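Local coordinates for Cif (Cell cycle inhibiting factor) (Escherichia coli, PDB 3EFY), which deamidates a glutamine side chain of host NEDD8, so shutting down cullin-RING ubiquitin ligases and blocking the host cell cycle, at residues C10-M18 with R58-I69; I111-Y119 with E131-I139. All coordinates share one frame; numbering follows the deposited sequence.

Interaction 1 (C10-M18 with R58-I69); sequences CGVTANAIM and RVNDGALGHAYI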
ATOM      1  N   CYS A  10      -0.327 -12.717  10.523  1.00 23.10           N
ATOM      2  CA  CYS A  10      -1.725 -12.276  10.551  1.00 22.35           C
ATOM      3  C   CYS A  10      -1.802 -10.756  10.719  1.00 21.44           C
ATOM      4  O   CYS A  10      -2.680 -10.090  10.085  1.00 20.31           O
ATOM      5  CB  CYS A  10      -2.553 -12.949  11.619  1.00 22.85           C
ATOM      6  SG  CYS A  10      -1.948 -12.810  13.310  1.00 26.36           S
ATOM      7  N   GLY A  11      -0.940 -10.202  11.564  1.00 22.21           N
ATOM      8  CA  GLY A  11      -0.976  -8.755  11.833  1.00 21.23           C
ATOM      9  C   GLY A  11      -0.496  -7.895  10.674  1.00 20.21           C
ATOM     10  O   GLY A  11      -1.051  -6.810  10.399  1.00 19.10           O
ATOM     11  N   VAL A  12       0.532  -8.365   9.960  1.00 19.96           N
ATOM     12  CA  VAL A  12       1.018  -7.719   8.757  1.00 20.98           C
ATOM     13  C   VAL A  12      -0.058  -7.725   7.657  1.00 20.23           C
ATOM     14  O   VAL A  12      -0.311  -6.680   7.034  1.00 20.44           O
ATOM     15  CB  VAL A  12       2.330  -8.356   8.314  1.00 21.46           C
ATOM     16  CG1 VAL A  12       2.702  -7.904   6.963  1.00 21.83           C
ATOM     17  CG2 VAL A  12       3.423  -7.986   9.347  1.00 25.78           C
ATOM     18  N   THR A  13      -0.723  -8.857   7.465  1.00 20.04           N
ATOM     19  CA  THR A  13      -1.840  -8.939   6.527  1.00 19.94           C
ATOM     20  C   THR A  13      -2.942  -7.973   6.909  1.00 18.40           C
ATOM     21  O   THR A  13      -3.414  -7.203   6.057  1.00 18.55           O
ATOM     22  CB  THR A  13      -2.378 -10.365   6.485  1.00 19.31           C
ATOM     23  OG1 THR A  13      -1.334 -11.208   5.947  1.00 21.71           O
ATOM     24  CG2 THR A  13      -3.612 -10.459   5.597  1.00 21.09           C
ATOM     25  N   ALA A  14      -3.316  -7.992   8.164  1.00 17.32           N
ATOM     26  CA  ALA A  14      -4.376  -7.076   8.647  1.00 18.25           C
ATOM     27  C   ALA A  14      -4.031  -5.623   8.387  1.00 17.89           C
ATOM     28  O   ALA A  14      -4.872  -4.830   7.923  1.00 17.68           O
ATOM     29  CB  ALA A  14      -4.646  -7.287  10.121  1.00 19.13           C
ATOM     30  N   ASN A  15      -2.803  -5.220   8.746  1.00 17.18           N
ATOM     31  CA  ASN A  15      -2.429  -3.826   8.555  1.00 17.80           C
ATOM     32  C   ASN A  15      -2.443  -3.404   7.089  1.00 19.36           C
ATOM     33  O   ASN A  15      -2.841  -2.296   6.746  1.00 19.34           O
ATOM     34  CB  ASN A  15      -1.021  -3.605   9.107  1.00 18.63           C
ATOM     35  CG  ASN A  15      -0.923  -3.772  10.589  1.00 19.23           C
ATOM     36  OD1 ASN A  15      -1.919  -3.843  11.313  1.00 21.37           O
ATOM     37  ND2 ASN A  15       0.339  -3.765  11.091  1.00 20.81           N
ATOM     38  N   ALA A  16      -2.024  -4.311   6.192  1.00 18.28           N
ATOM     39  CA  ALA A  16      -1.996  -4.042   4.786  1.00 18.87           C
ATOM     40  C   ALA A  16      -3.417  -3.889   4.205  1.00 19.14           C
ATOM     41  O   ALA A  16      -3.636  -3.084   3.324  1.00 19.20           O
ATOM     42  CB  ALA A  16      -1.240  -5.134   4.070  1.00 19.78           C
ATOM     43  N   ILE A  17      -4.330  -4.694   4.688  1.00 18.37           N
ATOM     44  CA  ILE A  17      -5.727  -4.603   4.309  1.00 17.99           C
ATOM     45  C   ILE A  17      -6.333  -3.272   4.758  1.00 18.41           C
ATOM     46  O   ILE A  17      -7.035  -2.598   3.964  1.00 18.74           O
ATOM     47  CB  ILE A  17      -6.550  -5.773   4.823  1.00 17.67           C
ATOM     48  CG1 ILE A  17      -6.086  -7.093   4.211  1.00 18.78           C
ATOM     49  CG2 ILE A  17      -8.044  -5.537   4.490  1.00 18.13           C
ATOM     50  CD1 ILE A  17      -6.611  -8.284   4.929  1.00 20.22           C
ATOM     51  N   MET A  18      -6.013  -2.813   5.974  1.00 18.38           N
ATOM     52  CA  MET A  18      -6.459  -1.489   6.404  1.00 18.74           C
ATOM     53  C   MET A  18      -5.953  -0.400   5.450  1.00 19.38           C
ATOM     54  O   MET A  18      -6.711   0.511   5.094  1.00 18.66           O
ATOM     55  CB  MET A  18      -6.024  -1.196   7.842  1.00 18.13           C
ATOM     56  CG  MET A  18      -6.647  -2.122   8.857  1.00 19.36           C
ATOM     57  SD  MET A  18      -8.444  -2.015   8.990  1.00 19.60           S
ATOM     58  CE  MET A  18      -8.621  -0.506   9.990  1.00 21.95           C
ATOM     59  N   ARG A  58     -10.477  -3.445  12.443  1.00 17.19           N
ATOM     60  CA  ARG A  58      -9.282  -4.275  12.674  1.00 16.22           C
ATOM     61  C   ARG A  58      -9.352  -4.872  14.063  1.00 16.35           C
ATOM     62  O   ARG A  58      -9.550  -4.150  15.040  1.00 17.80           O
ATOM     63  CB  ARG A  58      -7.989  -3.461  12.537  1.00 16.33           C
ATOM     64  CG  ARG A  58      -6.764  -4.370  12.558  1.00 16.60           C
ATOM     65  CD  ARG A  58      -5.530  -3.548  12.814  1.00 17.32           C
ATOM     66  NE  ARG A  58      -4.290  -4.321  12.693  1.00 18.84           N
ATOM     67  CZ  ARG A  58      -3.859  -5.239  13.559  1.00 19.05           C
ATOM     68  NH1 ARG A  58      -4.569  -5.561  14.625  1.00 19.09           N
ATOM     69  NH2 ARG A  58      -2.701  -5.861  13.337  1.00 19.57           N
ATOM     70  N   VAL A  59      -9.276  -6.200  14.157  1.00 16.30           N
ATOM     71  CA  VAL A  59      -9.353  -6.913  15.395  1.00 16.57           C
ATOM     72  C   VAL A  59      -8.016  -7.505  15.821  1.00 17.65           C
ATOM     73  O   VAL A  59      -7.420  -8.277  15.085  1.00 18.46           O
ATOM     74  CB  VAL A  59     -10.334  -8.122  15.307  1.00 17.07           C
ATOM     75  CG1 VAL A  59     -10.521  -8.751  16.689  1.00 16.30           C
ATOM     76  CG2 VAL A  59     -11.697  -7.647  14.678  1.00 17.05           C
ATOM     77  N   ASN A  60      -7.598  -7.151  17.022  1.00 18.99           N
ATOM     78  CA  ASN A  60      -6.406  -7.750  17.676  1.00 19.52           C
ATOM     79  C   ASN A  60      -6.985  -8.630  18.774  1.00 20.26           C
ATOM     80  O   ASN A  60      -7.476  -8.147  19.803  1.00 20.28           O
ATOM     81  CB  ASN A  60      -5.518  -6.612  18.215  1.00 19.82           C
ATOM     82  CG  ASN A  60      -4.052  -6.840  18.035  1.00 25.82           C
ATOM     83  OD1 ASN A  60      -3.298  -6.558  19.006  1.00 38.51           O
ATOM     84  ND2 ASN A  60      -3.569  -7.250  16.846  1.00 21.65           N
ATOM     85  N   ASP A  61      -7.067  -9.931  18.483  1.00 20.04           N
ATOM     86  CA  ASP A  61      -7.708 -10.901  19.337  1.00 20.79           C
ATOM     87  C   ASP A  61      -6.646 -11.628  20.162  1.00 22.57           C
ATOM     88  O   ASP A  61      -6.047 -12.575  19.709  1.00 22.40           O
ATOM     89  CB  ASP A  61      -8.514 -11.845  18.427  1.00 19.91           C
ATOM     90  CG  ASP A  61      -9.380 -12.847  19.143  1.00 22.68           C
ATOM     91  OD1 ASP A  61      -9.132 -13.184  20.314  1.00 21.63           O
ATOM     92  OD2 ASP A  61     -10.340 -13.336  18.453  1.00 21.77           O
ATOM     93  N   GLY A  62      -6.500 -11.162  21.412  1.00 24.80           N
ATOM     94  CA  GLY A  62      -5.438 -11.630  22.297  1.00 26.09           C
ATOM     95  C   GLY A  62      -5.682 -13.069  22.723  1.00 26.67           C
ATOM     96  O   GLY A  62      -4.731 -13.876  22.815  1.00 28.63           O
ATOM     97  N   ALA A  63      -6.936 -13.402  23.009  1.00 26.30           N
ATOM     98  CA  ALA A  63      -7.275 -14.752  23.492  1.00 26.84           C
ATOM     99  C   ALA A  63      -7.082 -15.825  22.415  1.00 26.41           C
ATOM    100  O   ALA A  63      -6.472 -16.901  22.651  1.00 26.79           O
ATOM    101  CB  ALA A  63      -8.699 -14.749  24.019  1.00 27.63           C
ATOM    102  N   LEU A  64      -7.563 -15.548  21.195  1.00 25.29           N
ATOM    103  CA  LEU A  64      -7.358 -16.430  20.080  1.00 24.30           C
ATOM    104  C   LEU A  64      -5.920 -16.384  19.598  1.00 24.15           C
ATOM    105  O   LEU A  64      -5.453 -17.328  18.955  1.00 25.40           O
ATOM    106  CB  LEU A  64      -8.316 -16.093  18.930  1.00 23.94           C
ATOM    107  CG  LEU A  64      -8.538 -17.133  17.827  1.00 26.17           C
ATOM    108  CD1 LEU A  64      -9.148 -18.405  18.369  1.00 27.22           C
ATOM    109  CD2 LEU A  64      -9.373 -16.584  16.671  1.00 23.04           C
ATOM    110  N   GLY A  65      -5.203 -15.292  19.912  1.00 24.43           N
ATOM    111  CA  GLY A  65      -3.868 -15.036  19.446  1.00 24.40           C
ATOM    112  C   GLY A  65      -3.812 -14.796  17.943  1.00 23.84           C
ATOM    113  O   GLY A  65      -3.043 -15.400  17.209  1.00 24.46           O
ATOM    114  N   HIS A  66      -4.616 -13.846  17.465  1.00 22.18           N
ATOM    115  CA  HIS A  66      -4.843 -13.749  16.061  1.00 20.91           C
ATOM    116  C   HIS A  66      -5.339 -12.312  15.736  1.00 18.90           C
ATOM    117  O   HIS A  66      -5.866 -11.664  16.609  1.00 23.60           O
ATOM    118  CB  HIS A  66      -5.932 -14.766  15.724  1.00 21.60           C
ATOM    119  CG  HIS A  66      -6.169 -14.910  14.267  1.00 22.35           C
ATOM    120  ND1 HIS A  66      -5.144 -14.811  13.353  1.00 24.04           N
ATOM    121  CD2 HIS A  66      -7.300 -15.166  13.554  1.00 23.47           C
ATOM    122  CE1 HIS A  66      -5.658 -14.923  12.142  1.00 21.32           C
ATOM    123  NE2 HIS A  66      -6.949 -15.195  12.236  1.00 19.65           N
ATOM    124  N   ALA A  67      -4.991 -11.813  14.576  1.00 19.34           N
ATOM    125  CA  ALA A  67      -5.529 -10.528  14.081  1.00 18.30           C
ATOM    126  C   ALA A  67      -6.237 -10.724  12.752  1.00 18.63           C
ATOM    127  O   ALA A  67      -5.861 -11.570  11.943  1.00 17.93           O
ATOM    128  CB  ALA A  67      -4.396  -9.496  13.922  1.00 20.02           C
ATOM    129  N   TYR A  68      -7.254  -9.895  12.477  1.00 16.74           N
ATOM    130  CA  TYR A  68      -8.077 -10.095  11.290  1.00 16.40           C
ATOM    131  C   TYR A  68      -8.963  -8.864  11.063  1.00 16.94           C
ATOM    132  O   TYR A  68      -9.032  -8.011  11.933  1.00 17.54           O
ATOM    133  CB  TYR A  68      -8.927 -11.383  11.411  1.00 16.57           C
ATOM    134  CG  TYR A  68      -9.620 -11.582  12.697  1.00 15.07           C
ATOM    135  CD1 TYR A  68     -10.920 -11.107  12.909  1.00 17.23           C
ATOM    136  CD2 TYR A  68      -9.007 -12.198  13.813  1.00 17.75           C
ATOM    137  CE1 TYR A  68     -11.574 -11.312  14.126  1.00 17.52           C
ATOM    138  CE2 TYR A  68      -9.634 -12.336  14.986  1.00 17.45           C
ATOM    139  CZ  TYR A  68     -10.922 -11.890  15.189  1.00 16.17           C
ATOM    140  OH  TYR A  68     -11.534 -12.098  16.411  1.00 19.00           O
ATOM    141  N   ILE A  69      -9.624  -8.818   9.914  1.00 16.19           N
ATOM    142  CA  ILE A  69     -10.423  -7.631   9.483  1.00 16.59           C
ATOM    143  C   ILE A  69     -11.884  -8.047   9.363  1.00 17.33           C
ATOM    144  O   ILE A  69     -12.171  -9.094   8.782  1.00 17.19           O
ATOM    145  CB  ILE A  69      -9.956  -7.124   8.159  1.00 16.50           C
ATOM    146  CG1 ILE A  69      -8.459  -6.724   8.138  1.00 19.42           C
ATOM    147  CG2 ILE A  69     -10.822  -5.913   7.740  1.00 17.86           C
ATOM    148  CD1 ILE A  69      -8.086  -5.722   9.211  1.00 20.50           C
TER
HETATM  149  O   HOH W   1      -5.086 -11.451   9.241  1.00 18.22           O
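Cys10 meets His66 and Ala67 where helix 10-22 starts beside the sheet. With SG held between the backbone N and the carbonyl carbon (chi1 56°), the thiol turns to the strand and Ala67 N gives Cys10 SG a weak hydrogen bond of 3.4 Å. Cys10 SG also lies at the edge of the imidazole, 4.8 Å from the centroid of the His66 ring. On the far side of that ring His66 NE2 is hydrogen-bonded to Gln86 OE1, completing the Cys-His-Gln active site. A cysteine at a helix N-terminus packed against a strand that carries the histidine is the papain-like arrangement, in keeping with the family's place in clan CA. A water donates to both Cys10 O and Ala67 O, bridging the backbones of helix and strand.

Further along, Arg58 reaches out extended and grips Asn15 side-on: Asn15 OD1 accepts from Arg58 NE at 2.8 Å and from Arg58 NH2 at 3.0 Å. The amide and guanidinium planes stand 42° apart, and Ala14 CB lies over one guanidinium face. Beyond, Ile69 CD1 fits between Ala14 CB, 3.9 Å away, and Met18 SD, while its CG1 slides past Ile17 CG2. Val56 backs both Met18 and Ile69.

Interaction 2 (I111-Y119 with E131-I139); sequences ILLDDICNY and EQIATLFDI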
ATOM      1  N   ILE A 111     -21.035 -13.149   6.278  1.00 23.18           N
ATOM      2  CA  ILE A 111     -21.433 -13.640   7.575  1.00 23.94           C
ATOM      3  C   ILE A 111     -22.356 -12.615   8.214  1.00 23.64           C
ATOM      4  O   ILE A 111     -22.626 -11.590   7.584  1.00 25.32           O
ATOM      5  CB  ILE A 111     -20.234 -13.959   8.493  1.00 24.14           C
ATOM      6  CG1 ILE A 111     -19.457 -12.682   8.807  1.00 27.08           C
ATOM      7  CG2 ILE A 111     -19.365 -15.055   7.821  1.00 26.13           C
ATOM      8  CD1 ILE A 111     -18.377 -12.848   9.911  1.00 28.72           C
ATOM      9  N   LEU A 112     -22.893 -12.926   9.379  1.00 23.38           N
ATOM     10  CA  LEU A 112     -23.696 -11.961  10.157  1.00 25.10           C
ATOM     11  C   LEU A 112     -22.768 -11.259  11.132  1.00 23.51           C
ATOM     12  O   LEU A 112     -22.027 -11.895  11.906  1.00 23.63           O
ATOM     13  CB  LEU A 112     -24.814 -12.629  10.935  1.00 26.40           C
ATOM     14  CG  LEU A 112     -25.933 -13.271  10.086  1.00 29.68           C
ATOM     15  CD1 LEU A 112     -26.970 -13.974  11.007  1.00 36.26           C
ATOM     16  CD2 LEU A 112     -26.579 -12.226   9.201  1.00 33.79           C
ATOM     17  N   LEU A 113     -22.804  -9.939  11.104  1.00 22.63           N
ATOM     18  CA  LEU A 113     -22.088  -9.170  12.093  1.00 23.22           C
ATOM     19  C   LEU A 113     -22.414  -9.604  13.505  1.00 23.62           C
ATOM     20  O   LEU A 113     -21.540  -9.694  14.354  1.00 24.40           O
ATOM     21  CB  LEU A 113     -22.365  -7.669  11.877  1.00 22.22           C
ATOM     22  CG  LEU A 113     -21.675  -6.704  12.837  1.00 23.81           C
ATOM     23  CD1 LEU A 113     -20.133  -6.839  12.771  1.00 22.98           C
ATOM     24  CD2 LEU A 113     -22.047  -5.255  12.466  1.00 24.93           C
ATOM     25  N   ASP A 114     -23.692  -9.937  13.767  1.00 24.63           N
ATOM     26  CA  ASP A 114     -24.077 -10.393  15.086  1.00 26.24           C
ATOM     27  C   ASP A 114     -23.342 -11.677  15.525  1.00 25.52           C
ATOM     28  O   ASP A 114     -23.122 -11.858  16.712  1.00 25.68           O
ATOM     29  CB  ASP A 114     -25.566 -10.716  15.118  1.00 27.52           C
ATOM     30  CG  ASP A 114     -26.440  -9.496  15.150  1.00 32.30           C
ATOM     31  OD1 ASP A 114     -25.960  -8.394  15.442  1.00 37.40           O
ATOM     32  OD2 ASP A 114     -27.642  -9.684  14.877  1.00 37.41           O
ATOM     33  N   ASP A 115     -23.026 -12.557  14.567  1.00 25.94           N
ATOM     34  CA  ASP A 115     -22.368 -13.832  14.905  1.00 25.52           C
ATOM     35  C   ASP A 115     -20.911 -13.580  15.345  1.00 25.04           C
ATOM     36  O   ASP A 115     -20.430 -14.211  16.315  1.00 25.24           O
ATOM     37  CB  ASP A 115     -22.410 -14.807  13.761  1.00 25.99           C
ATOM     38  CG  ASP A 115     -23.795 -15.463  13.596  1.00 29.18           C
ATOM     39  OD1 ASP A 115     -24.568 -15.466  14.575  1.00 31.25           O
ATOM     40  OD2 ASP A 115     -24.067 -15.964  12.491  1.00 31.62           O
ATOM     41  N   ILE A 116     -20.220 -12.683  14.651  1.00 24.41           N
ATOM     42  CA  ILE A 116     -18.814 -12.412  15.047  1.00 24.55           C
ATOM     43  C   ILE A 116     -18.806 -11.617  16.371  1.00 23.33           C
ATOM     44  O   ILE A 116     -17.973 -11.837  17.227  1.00 22.92           O
ATOM     45  CB  ILE A 116     -17.949 -11.784  13.898  1.00 26.15           C
ATOM     46  CG1 ILE A 116     -16.488 -11.621  14.344  1.00 29.91           C
ATOM     47  CG2 ILE A 116     -18.493 -10.445  13.473  1.00 26.63           C
ATOM     48  CD1 ILE A 116     -15.702 -12.856  14.346  1.00 30.47           C
ATOM     49  N   CYS A 117     -19.771 -10.714  16.555  1.00 23.95           N
ATOM     50  CA  CYS A 117     -19.942 -10.014  17.809  1.00 25.31           C
ATOM     51  C   CYS A 117     -20.265 -10.927  19.007  1.00 24.19           C
ATOM     52  O   CYS A 117     -19.763 -10.752  20.124  1.00 24.85           O
ATOM     53  CB  CYS A 117     -20.959  -8.878  17.645  1.00 25.96           C
ATOM     54  SG  CYS A 117     -20.251  -7.558  16.615  1.00 31.86           S
ATOM     55  N   ASN A 118     -21.095 -11.924  18.777  1.00 24.43           N
ATOM     56  CA  ASN A 118     -21.377 -12.906  19.802  1.00 24.49           C
ATOM     57  C   ASN A 118     -20.088 -13.627  20.168  1.00 23.04           C
ATOM     58  O   ASN A 118     -19.814 -13.847  21.350  1.00 23.46           O
ATOM     59  CB  ASN A 118     -22.397 -13.919  19.317  1.00 25.72           C
ATOM     60  CG  ASN A 118     -22.669 -15.023  20.363  1.00 31.12           C
ATOM     61  OD1 ASN A 118     -22.236 -16.175  20.212  1.00 35.58           O
ATOM     62  ND2 ASN A 118     -23.358 -14.657  21.448  1.00 36.19           N
ATOM     63  N   TYR A 119     -19.280 -13.952  19.163  1.00 21.88           N
ATOM     64  CA  TYR A 119     -17.961 -14.563  19.424  1.00 22.47           C
ATOM     65  C   TYR A 119     -17.095 -13.674  20.335  1.00 21.98           C
ATOM     66  O   TYR A 119     -16.508 -14.138  21.326  1.00 22.75           O
ATOM     67  CB  TYR A 119     -17.217 -14.956  18.082  1.00 21.35           C
ATOM     68  CG  TYR A 119     -15.756 -15.125  18.288  1.00 21.27           C
ATOM     69  CD1 TYR A 119     -15.251 -16.261  18.913  1.00 21.92           C
ATOM     70  CD2 TYR A 119     -14.867 -14.075  18.015  1.00 21.77           C
ATOM     71  CE1 TYR A 119     -13.925 -16.376  19.211  1.00 21.78           C
ATOM     72  CE2 TYR A 119     -13.525 -14.190  18.284  1.00 20.21           C
ATOM     73  CZ  TYR A 119     -13.054 -15.344  18.882  1.00 23.12           C
ATOM     74  OH  TYR A 119     -11.748 -15.473  19.216  1.00 23.37           O
ATOM     75  N   GLU A 131     -16.783 -24.995  18.171  1.00 28.71           N
ATOM     76  CA  GLU A 131     -17.563 -25.019  16.964  1.00 29.50           C
ATOM     77  C   GLU A 131     -17.720 -23.589  16.439  1.00 27.88           C
ATOM     78  O   GLU A 131     -17.642 -23.386  15.245  1.00 27.13           O
ATOM     79  CB  GLU A 131     -18.934 -25.679  17.161  1.00 31.13           C
ATOM     80  CG  GLU A 131     -18.855 -27.176  17.521  1.00 37.52           C
ATOM     81  CD  GLU A 131     -18.474 -28.102  16.365  1.00 45.49           C
ATOM     82  OE1 GLU A 131     -18.248 -27.635  15.220  1.00 50.47           O
ATOM     83  OE2 GLU A 131     -18.392 -29.335  16.615  1.00 51.13           O
ATOM     84  N   GLN A 132     -17.922 -22.659  17.361  1.00 27.22           N
ATOM     85  CA  GLN A 132     -18.087 -21.217  17.031  1.00 26.59           C
ATOM     86  C   GLN A 132     -16.803 -20.708  16.331  1.00 25.27           C
ATOM     87  O   GLN A 132     -16.845 -20.093  15.282  1.00 26.58           O
ATOM     88  CB  GLN A 132     -18.370 -20.459  18.299  1.00 27.19           C
ATOM     89  CG  GLN A 132     -18.462 -18.982  18.144  1.00 29.73           C
ATOM     90  CD  GLN A 132     -18.866 -18.284  19.422  1.00 30.34           C
ATOM     91  OE1 GLN A 132     -18.256 -18.454  20.497  1.00 31.68           O
ATOM     92  NE2 GLN A 132     -19.910 -17.474  19.310  1.00 32.16           N
ATOM     93  N   ILE A 133     -15.657 -21.051  16.903  1.00 24.08           N
ATOM     94  CA  ILE A 133     -14.348 -20.624  16.350  1.00 22.80           C
ATOM     95  C   ILE A 133     -14.094 -21.246  14.995  1.00 22.60           C
ATOM     96  O   ILE A 133     -13.695 -20.583  14.045  1.00 22.23           O
ATOM     97  CB  ILE A 133     -13.194 -20.942  17.347  1.00 22.69           C
ATOM     98  CG1 ILE A 133     -13.327 -20.144  18.622  1.00 25.03           C
ATOM     99  CG2 ILE A 133     -11.786 -20.705  16.707  1.00 23.02           C
ATOM    100  CD1 ILE A 133     -12.375 -20.608  19.713  1.00 27.69           C
ATOM    101  N   ALA A 134     -14.351 -22.551  14.848  1.00 22.19           N
ATOM    102  CA  ALA A 134     -14.184 -23.172  13.540  1.00 22.49           C
ATOM    103  C   ALA A 134     -15.077 -22.624  12.473  1.00 21.71           C
ATOM    104  O   ALA A 134     -14.654 -22.437  11.329  1.00 21.59           O
ATOM    105  CB  ALA A 134     -14.390 -24.687  13.623  1.00 22.67           C
ATOM    106  N   THR A 135     -16.330 -22.349  12.821  1.00 23.46           N
ATOM    107  CA  THR A 135     -17.294 -21.797  11.866  1.00 23.57           C
ATOM    108  C   THR A 135     -16.858 -20.435  11.325  1.00 21.97           C
ATOM    109  O   THR A 135     -16.966 -20.167  10.152  1.00 22.39           O
ATOM    110  CB  THR A 135     -18.684 -21.700  12.450  1.00 24.66           C
ATOM    111  OG1 THR A 135     -19.177 -23.043  12.661  1.00 26.58           O
ATOM    112  CG2 THR A 135     -19.632 -21.005  11.496  1.00 27.06           C
ATOM    113  N   LEU A 136     -16.265 -19.641  12.196  1.00 21.03           N
ATOM    114  CA  LEU A 136     -15.808 -18.294  11.808  1.00 21.24           C
ATOM    115  C   LEU A 136     -14.446 -18.287  11.102  1.00 20.23           C
ATOM    116  O   LEU A 136     -14.258 -17.555  10.131  1.00 21.79           O
ATOM    117  CB  LEU A 136     -15.765 -17.380  13.026  1.00 21.23           C
ATOM    118  CG  LEU A 136     -17.144 -16.986  13.583  1.00 23.26           C
ATOM    119  CD1 LEU A 136     -17.044 -16.375  14.994  1.00 25.16           C
ATOM    120  CD2 LEU A 136     -17.844 -16.031  12.550  1.00 25.23           C
ATOM    121  N   PHE A 137     -13.492 -19.088  11.609  1.00 20.69           N
ATOM    122  CA  PHE A 137     -12.092 -18.863  11.254  1.00 20.13           C
ATOM    123  C   PHE A 137     -11.429 -19.975  10.434  1.00 20.86           C
ATOM    124  O   PHE A 137     -10.432 -19.727   9.773  1.00 20.04           O
ATOM    125  CB  PHE A 137     -11.249 -18.627  12.514  1.00 21.13           C
ATOM    126  CG  PHE A 137     -11.628 -17.378  13.287  1.00 19.44           C
ATOM    127  CD1 PHE A 137     -11.215 -16.136  12.833  1.00 19.39           C
ATOM    128  CD2 PHE A 137     -12.369 -17.457  14.449  1.00 19.33           C
ATOM    129  CE1 PHE A 137     -11.609 -14.971  13.524  1.00 18.22           C
ATOM    130  CE2 PHE A 137     -12.730 -16.324  15.133  1.00 20.45           C
ATOM    131  CZ  PHE A 137     -12.355 -15.076  14.655  1.00 18.90           C
ATOM    132  N   ASP A 138     -11.978 -21.203  10.507  1.00 20.91           N
ATOM    133  CA  ASP A 138     -11.385 -22.326   9.764  1.00 21.70           C
ATOM    134  C   ASP A 138     -11.913 -22.430   8.325  1.00 21.32           C
ATOM    135  O   ASP A 138     -13.106 -22.344   8.085  1.00 21.68           O
ATOM    136  CB  ASP A 138     -11.560 -23.632  10.538  1.00 21.95           C
ATOM    137  CG  ASP A 138     -10.704 -24.758   9.933  1.00 22.49           C
ATOM    138  OD1 ASP A 138      -9.469 -24.754  10.129  1.00 24.16           O
ATOM    139  OD2 ASP A 138     -11.255 -25.538   9.131  1.00 24.74           O
ATOM    140  N   ILE A 139     -11.026 -22.628   7.360  1.00 21.84           N
ATOM    141  CA  ILE A 139     -11.390 -22.624   5.957  1.00 22.69           C
ATOM    142  C   ILE A 139     -12.440 -23.713   5.613  1.00 24.96           C
ATOM    143  O   ILE A 139     -13.263 -23.534   4.718  1.00 25.40           O
ATOM    144  CB  ILE A 139     -10.149 -22.724   5.046  1.00 23.97           C
ATOM    145  CG1 ILE A 139     -10.496 -22.269   3.623  1.00 25.90           C
ATOM    146  CG2 ILE A 139      -9.493 -24.115   5.166  1.00 24.72           C
ATOM    147  CD1 ILE A 139      -9.350 -22.087   2.656  1.00 28.01           C
TER
HETATM  148  O   HOH W   2     -20.801 -16.828  16.841  1.00 30.77           O
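A pair of helices, 113-124 and 130-137, packs here knob-into-hole, the side chain of Tyr119 sitting among Gln132, Ile133, Leu136 and Phe137. Segments 113-119 and 131-137 are inclined at 135° between their N-to-C directions, with axes 10.7 Å apart at closest approach. Tyr119 CG lies anti to its backbone nitrogen (chi1 160°), which carries the ring across to the other helix. There Phe137 presents its edge to one face of the phenol in a T-shaped stack, with ring centroids 5.3 Å apart and planes at 71°. Leu136 CD1 comes close against Tyr119 CB, at 3.4 Å, and also meets Ile116 CD1, while its other branch, CD2, reaches Ile111 CD1 on the short strand. Ile116 CD1 is shared, touching Phe137 CZ as well, 4.0 Å away.

At the exposed edge the contact is polar. Gln132 extends over the helix backbone, its NE2 3.5 Å from Tyr119 CA, and gives a weak, bent hydrogen bond to Asn118 OD1 at 2.8 Å. The same NE2 donates to a water that in turn donates to Asp115 O, so this amide nitrogen bridges two successive turns of the opposing helix.

Phe137 makes a second edge-to-face pair with Tyr68 of strand 66-72, and Leu84 of strand 81-85 lies against both Ile116 and Phe137.

How the interactions relate
Interactions 1 and 2 follow one another along the chain, which is the C-terminal part of the protein and carries its active-site residues; their centres lie 15 Å apart. Both reach the antiparallel sheet: in interaction 1, helix 10-22 packs on strands 54-61 and 66-72, whereas interaction 2 includes edge strand 111-112 and joins helices 113-124 and 130-137. They meet at Tyr68, which points away from helix 10-22, and at Asp61, at the end of strand 54-61, whose OD2 probably accepts a hydrogen bond from Tyr119 OH. Interaction 1 holds Cys10 and His66, while in interaction 2 Phe137 O accepts a hydrogen bond from Gln86 NE2, linking the helical pair to the third active-site residue.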